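PDB 4IQD: carboxyvinyl-carboxyphosphonate phosphorylmutase from Bacillus anthracis, which belongs to the phosphoenolpyruvate phosphomutase family of TIM-barrel proteins and is modelled here with pyruvic acid bound. Local coordinates for residues Glu144-Val147 and Gln148-Lys151; Asp269-Ser272 and Asn273-Thr276. One frame throughout, in Å; residues are numbered along the deposited sequence.

Contact 1 and contact 2 lie on opposite sides of the chain's centre, with their own centres about 49 Å apart and their nearest atoms about 38 Å apart, so neither touches the other. Contact 1 comes first, near the middle of the chain, within helix 143-156, which links parallel strands 120-124 and 161-166 on the outside of the barrel. Contact 2 opens more than a hundred residues later, in the loop between helices 245-264 and 277-283, after the last barrel strand. They share no helix, strand or sheet: residues 144-151 are part of the barrel's outer layer of helices, whereas residues 269-276 belong to the C-terminal extension that reaches the second subunit.

Contact 1 (Glu144-Val147 and Gln148-Lys151); sequences EELV and QKIK
E144 O, L146 O and V147 O each accept a backbone hydrogen bond from the residue four places on, Q148 N, I150 N and K151 N, in regular alpha-helical geometry; the I150 N to L146 O bond measures 2.8 Å. On the outer side of this turn E144 and Q148 run over one another. Their carboxylate and amide planes are 18° apart and stacked, with E144 OE2 3.8 Å from Q148 NE2, so the two groups lie face against face rather than joined by a hydrogen bond. E144 reaches there because its CG is anti to the backbone N (chi1 167°), while the extended Q148 chain passes E144 O, its CG at 3.4 Å.

About one helical turn further on, the aliphatic part of K151 passes close to V147 O, 3.2 Å from its CG, before its CD comes to 3.7 Å from V147 CG1. Toward the barrel, L146 CG packs 4.0 Å from I150 CD1, and both side chains touch Y184 of helix 174-187, with L146 also against I123 of strand 120-124. V147 and I150 add contacts to A187 of that neighbouring helix. K149 runs its extended chain past I123, and its NZ is hydrogen-bonded to the backbone oxygens of T98 and G101; E145 OE1 bonds instead to T142 OG1. With L146 and I150 forming the buried face, V147 at its border, and E144, Q148 and K151 exposed, this is an amphipathic helix, the connecting helix of a beta-alpha-beta unit in a TIM-type barrel.

Contact 2 (Asp269-Ser272 and Asn273-Thr276); sequences DALS and NMQT
Two overlapping type I beta turns, A270-N273 and L271-M274, shape the loop between helices 245-264 and 277-283, with A270 and M274, a selenomethionine, meeting across them. N273 N bonds to A270 O at 3.0 Å, with the donor standing 62° out of the carbonyl plane. The second turn is closed by a weak bond, from M274 N to L271 O at 3.4 Å.

M274 then folds back over the turns. Its CG sits beside the backbone N (chi1 -58°), only 3.2 Å from A270 O, and the chain beyond is extended, carrying the methyl CE to the side chains of A270 and L271, four and three residues back. CE lies 4.1 Å from A270 CB and 4.2 Å from L271 CD1. N273 lays its CB 3.5 Å from A270 O.

A270 continues this apolar packing onto V257 and L260 of helix 245-264. L271 touches Y226 of the second subunit and M274 touches E220 of that same subunit, while Q275 makes backbone hydrogen bonds to it. T276, at the N-cap of helix 277-283, caps a backbone N of its first turn with its side chain. The arrangement is that of consecutive type I turns in an interhelical connection, closed over by an apolar side chain and set at a dimer interface.

Contact 1 (Glu144-Val147 and Gln148-Lys151)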
ATOM      1  N   GLU A 144     -31.332 -18.493   2.130  1.00 27.43           N
ATOM      2  CA  GLU A 144     -31.086 -19.314   0.947  1.00 28.95           C
ATOM      3  C   GLU A 144     -30.108 -18.638   0.005  1.00 29.08           C
ATOM      4  O   GLU A 144     -29.275 -19.291  -0.626  1.00 31.79           O
ATOM      5  CB  GLU A 144     -32.394 -19.575   0.200  1.00 33.53           C
ATOM      6  CG  GLU A 144     -32.201 -20.151  -1.197  1.00 40.04           C
ATOM      7  CD  GLU A 144     -33.484 -20.183  -2.001  1.00 48.60           C
ATOM      8  OE1 GLU A 144     -34.066 -19.103  -2.239  1.00 53.33           O
ATOM      9  OE2 GLU A 144     -33.911 -21.289  -2.392  1.00 50.39           O
ATOM     10  N   GLU A 145     -30.216 -17.319  -0.081  1.00 26.65           N
ATOM     11  CA  GLU A 145     -29.398 -16.541  -0.992  1.00 25.49           C
ATOM     12  C   GLU A 145     -27.909 -16.737  -0.718  1.00 23.62           C
ATOM     13  O   GLU A 145     -27.122 -16.898  -1.648  1.00 20.58           O
ATOM     14  CB  GLU A 145     -29.782 -15.065  -0.906  1.00 32.87           C
ATOM     15  CG  GLU A 145     -29.872 -14.368  -2.250  1.00 40.73           C
ATOM     16  CD  GLU A 145     -30.668 -13.075  -2.184  1.00 47.07           C
ATOM     17  OE1 GLU A 145     -31.739 -13.065  -1.533  1.00 48.54           O
ATOM     18  OE2 GLU A 145     -30.217 -12.071  -2.778  1.00 46.70           O
ATOM     19  N   LEU A 146     -27.523 -16.741   0.554  1.00 24.76           N
ATOM     20  CA  LEU A 146     -26.132 -17.002   0.909  1.00 23.21           C
ATOM     21  C   LEU A 146     -25.823 -18.489   0.815  1.00 24.14           C
ATOM     22  O   LEU A 146     -24.721 -18.879   0.433  1.00 23.76           O
ATOM     23  CB  LEU A 146     -25.792 -16.490   2.311  1.00 21.45           C
ATOM     24  CG  LEU A 146     -24.295 -16.610   2.625  1.00 21.33           C
ATOM     25  CD1 LEU A 146     -23.477 -15.885   1.567  1.00 22.49           C
ATOM     26  CD2 LEU A 146     -23.938 -16.101   4.007  1.00 23.55           C
ATOM     27  N   VAL A 147     -26.805 -19.310   1.169  1.00 25.77           N
ATOM     28  CA  VAL A 147     -26.662 -20.759   1.133  1.00 25.87           C
ATOM     29  C   VAL A 147     -26.212 -21.227  -0.242  1.00 27.76           C
ATOM     30  O   VAL A 147     -25.277 -22.016  -0.366  1.00 32.62           O
ATOM     31  CB  VAL A 147     -27.982 -21.459   1.524  1.00 26.17           C
ATOM     32  CG1 VAL A 147     -28.057 -22.865   0.938  1.00 25.35           C
ATOM     33  CG2 VAL A 147     -28.132 -21.492   3.038  1.00 26.72           C
ATOM     34  N   GLN A 148     -26.871 -20.721  -1.276  1.00 24.31           N
ATOM     35  CA  GLN A 148     -26.516 -21.068  -2.643  1.00 25.32           C
ATOM     36  C   GLN A 148     -25.108 -20.599  -2.995  1.00 27.32           C
ATOM     37  O   GLN A 148     -24.353 -21.316  -3.649  1.00 28.81           O
ATOM     38  CB  GLN A 148     -27.530 -20.475  -3.610  1.00 29.07           C
ATOM     39  CG  GLN A 148     -28.909 -21.069  -3.462  1.00 31.74           C
ATOM     40  CD  GLN A 148     -29.927 -20.365  -4.320  1.00 37.46           C
ATOM     41  OE1 GLN A 148     -29.825 -19.163  -4.560  1.00 39.06           O
ATOM     42  NE2 GLN A 148     -30.914 -21.111  -4.797  1.00 41.70           N
ATOM     43  N   LYS A 149     -24.756 -19.398  -2.551  1.00 26.86           N
ATOM     44  CA  LYS A 149     -23.424 -18.860  -2.792  1.00 18.25           C
ATOM     45  C   LYS A 149     -22.341 -19.723  -2.152  1.00 20.69           C
ATOM     46  O   LYS A 149     -21.289 -19.951  -2.745  1.00 21.24           O
ATOM     47  CB  LYS A 149     -23.318 -17.424  -2.284  1.00 20.28           C
ATOM     48  CG  LYS A 149     -24.027 -16.411  -3.158  1.00 25.30           C
ATOM     49  CD  LYS A 149     -23.664 -14.992  -2.765  1.00 27.59           C
ATOM     50  CE  LYS A 149     -24.102 -14.003  -3.831  1.00 30.14           C
ATOM     51  NZ  LYS A 149     -23.645 -12.617  -3.541  1.00 32.94           N
ATOM     52  N   ILE A 150     -22.602 -20.198  -0.939  1.00 17.78           N
ATOM     53  CA  ILE A 150     -21.662 -21.061  -0.240  1.00 17.63           C
ATOM     54  C   ILE A 150     -21.510 -22.379  -0.989  1.00 22.40           C
ATOM     55  O   ILE A 150     -20.401 -22.881  -1.167  1.00 23.02           O
ATOM     56  CB  ILE A 150     -22.114 -21.313   1.210  1.00 18.71           C
ATOM     57  CG1 ILE A 150     -22.086 -20.002   1.999  1.00 20.22           C
ATOM     58  CG2 ILE A 150     -21.235 -22.350   1.877  1.00 18.57           C
ATOM     59  CD1 ILE A 150     -22.627 -20.110   3.405  1.00 16.97           C
ATOM     60  N   LYS A 151     -22.635 -22.919  -1.446  1.00 25.34           N
ATOM     61  CA  LYS A 151     -22.644 -24.145  -2.237  1.00 25.10           C
ATOM     62  C   LYS A 151     -21.868 -23.965  -3.530  1.00 24.19           C
ATOM     63  O   LYS A 151     -21.208 -24.893  -3.997  1.00 25.16           O
ATOM     64  CB  LYS A 151     -24.081 -24.566  -2.554  1.00 30.44           C
ATOM     65  CG  LYS A 151     -24.869 -25.052  -1.350  1.00 31.35           C
ATOM     66  CD  LYS A 151     -26.369 -25.017  -1.604  1.00 33.02           C
ATOM     67  CE  LYS A 151     -26.793 -25.983  -2.695  1.00 34.06           C
ATOM     68  NZ  LYS A 151     -28.280 -26.009  -2.836  1.00 35.63           N
TER

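Contact 2 (Asp269-Ser272 and Asn273-Thr276)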
ATOM      1  N   ASP A 269      12.989  15.300  13.486  1.00 26.97           N
ATOM      2  CA  ASP A 269      12.524  14.902  14.803  1.00 26.64           C
ATOM      3  C   ASP A 269      11.774  13.574  14.805  1.00 27.51           C
ATOM      4  O   ASP A 269      11.405  13.067  15.863  1.00 28.43           O
ATOM      5  CB  ASP A 269      11.655  16.008  15.408  1.00 26.60           C
ATOM      6  CG  ASP A 269      12.372  17.345  15.467  1.00 29.44           C
ATOM      7  OD1 ASP A 269      13.619  17.355  15.571  1.00 28.19           O
ATOM      8  OD2 ASP A 269      11.690  18.388  15.411  1.00 29.32           O
ATOM      9  N   ALA A 270      11.555  13.010  13.622  1.00 25.49           N
ATOM     10  CA  ALA A 270      10.775  11.784  13.511  1.00 23.79           C
ATOM     11  C   ALA A 270      11.631  10.584  13.120  1.00 19.75           C
ATOM     12  O   ALA A 270      11.107   9.533  12.765  1.00 21.18           O
ATOM     13  CB  ALA A 270       9.637  11.969  12.522  1.00 19.56           C
ATOM     14  N   LEU A 271      12.947  10.747  13.198  1.00 19.98           N
ATOM     15  CA  LEU A 271      13.873   9.691  12.811  1.00 20.00           C
ATOM     16  C   LEU A 271      13.682   8.434  13.651  1.00 20.71           C
ATOM     17  O   LEU A 271      13.858   7.322  13.161  1.00 20.23           O
ATOM     18  CB  LEU A 271      15.320  10.177  12.938  1.00 20.32           C
ATOM     19  CG  LEU A 271      16.040  10.768  11.723  1.00 20.40           C
ATOM     20  CD1 LEU A 271      15.186  11.778  10.995  1.00 31.29           C
ATOM     21  CD2 LEU A 271      17.340  11.408  12.173  1.00 24.10           C
ATOM     22  N   SER A 272      13.324   8.614  14.918  1.00 23.71           N
ATOM     23  CA  SER A 272      13.156   7.487  15.830  1.00 26.36           C
ATOM     24  C   SER A 272      11.872   6.718  15.547  1.00 28.06           C
ATOM     25  O   SER A 272      11.719   5.566  15.958  1.00 30.33           O
ATOM     26  CB  SER A 272      13.178   7.968  17.280  1.00 27.79           C
ATOM     27  OG  SER A 272      14.404   8.609  17.579  1.00 34.02           O
ATOM     28  N   ASN A 273      10.948   7.366  14.847  1.00 26.76           N
ATOM     29  CA  ASN A 273       9.676   6.752  14.497  1.00 22.93           C
ATOM     30  C   ASN A 273       9.762   6.037  13.160  1.00 20.76           C
ATOM     31  O   ASN A 273       8.754   5.843  12.483  1.00 18.94           O
ATOM     32  CB  ASN A 273       8.580   7.813  14.437  1.00 28.56           C
ATOM     33  CG  ASN A 273       8.284   8.422  15.792  1.00 31.61           C
ATOM     34  OD1 ASN A 273       8.286   7.729  16.807  1.00 34.15           O
ATOM     35  ND2 ASN A 273       8.031   9.725  15.813  1.00 30.68           N
HETATM   36  N   MSE A 274      10.972   5.647  12.779  1.00 23.70           N
HETATM   37  CA  MSE A 274      11.190   5.069  11.463  1.00 23.60           C
HETATM   38  C   MSE A 274      11.823   3.688  11.495  1.00 23.79           C
HETATM   39  O   MSE A 274      12.627   3.371  12.370  1.00 25.77           O
HETATM   40  CB  MSE A 274      12.057   5.996  10.612  1.00 24.35           C
HETATM   41  CG  MSE A 274      11.485   7.384  10.419  1.00 24.94           C
HETATM   42 SE   MSE A 274      12.463   8.406   9.089  1.00 35.47          SE
HETATM   43  CE  MSE A 274      11.671  10.159   9.404  1.00 19.39           C
ATOM     44  N   GLN A 275      11.441   2.866  10.527  1.00 23.41           N
ATOM     45  CA  GLN A 275      12.152   1.638  10.256  1.00 25.50           C
ATOM     46  C   GLN A 275      13.473   2.010   9.603  1.00 23.89           C
ATOM     47  O   GLN A 275      13.502   2.841   8.697  1.00 21.82           O
ATOM     48  CB  GLN A 275      11.347   0.771   9.298  1.00 27.47           C
ATOM     49  CG  GLN A 275      12.176  -0.277   8.591  1.00 30.44           C
ATOM     50  CD  GLN A 275      11.565  -0.702   7.281  1.00 33.14           C
ATOM     51  OE1 GLN A 275      11.492  -1.889   6.977  1.00 36.89           O
ATOM     52  NE2 GLN A 275      11.124   0.268   6.489  1.00 32.42           N
ATOM     53  N   THR A 276      14.561   1.398  10.061  1.00 25.23           N
ATOM     54  CA  THR A 276      15.889   1.680   9.522  1.00 26.33           C
ATOM     55  C   THR A 276      16.126   0.974   8.186  1.00 27.42           C
ATOM     56  O   THR A 276      15.424   0.023   7.843  1.00 27.94           O
ATOM     57  CB  THR A 276      17.002   1.259  10.506  1.00 22.79           C
ATOM     58  OG1 THR A 276      17.000  -0.165  10.657  1.00 25.10           O
ATOM     59  CG2 THR A 276      16.793   1.906  11.861  1.00 21.39           C
TER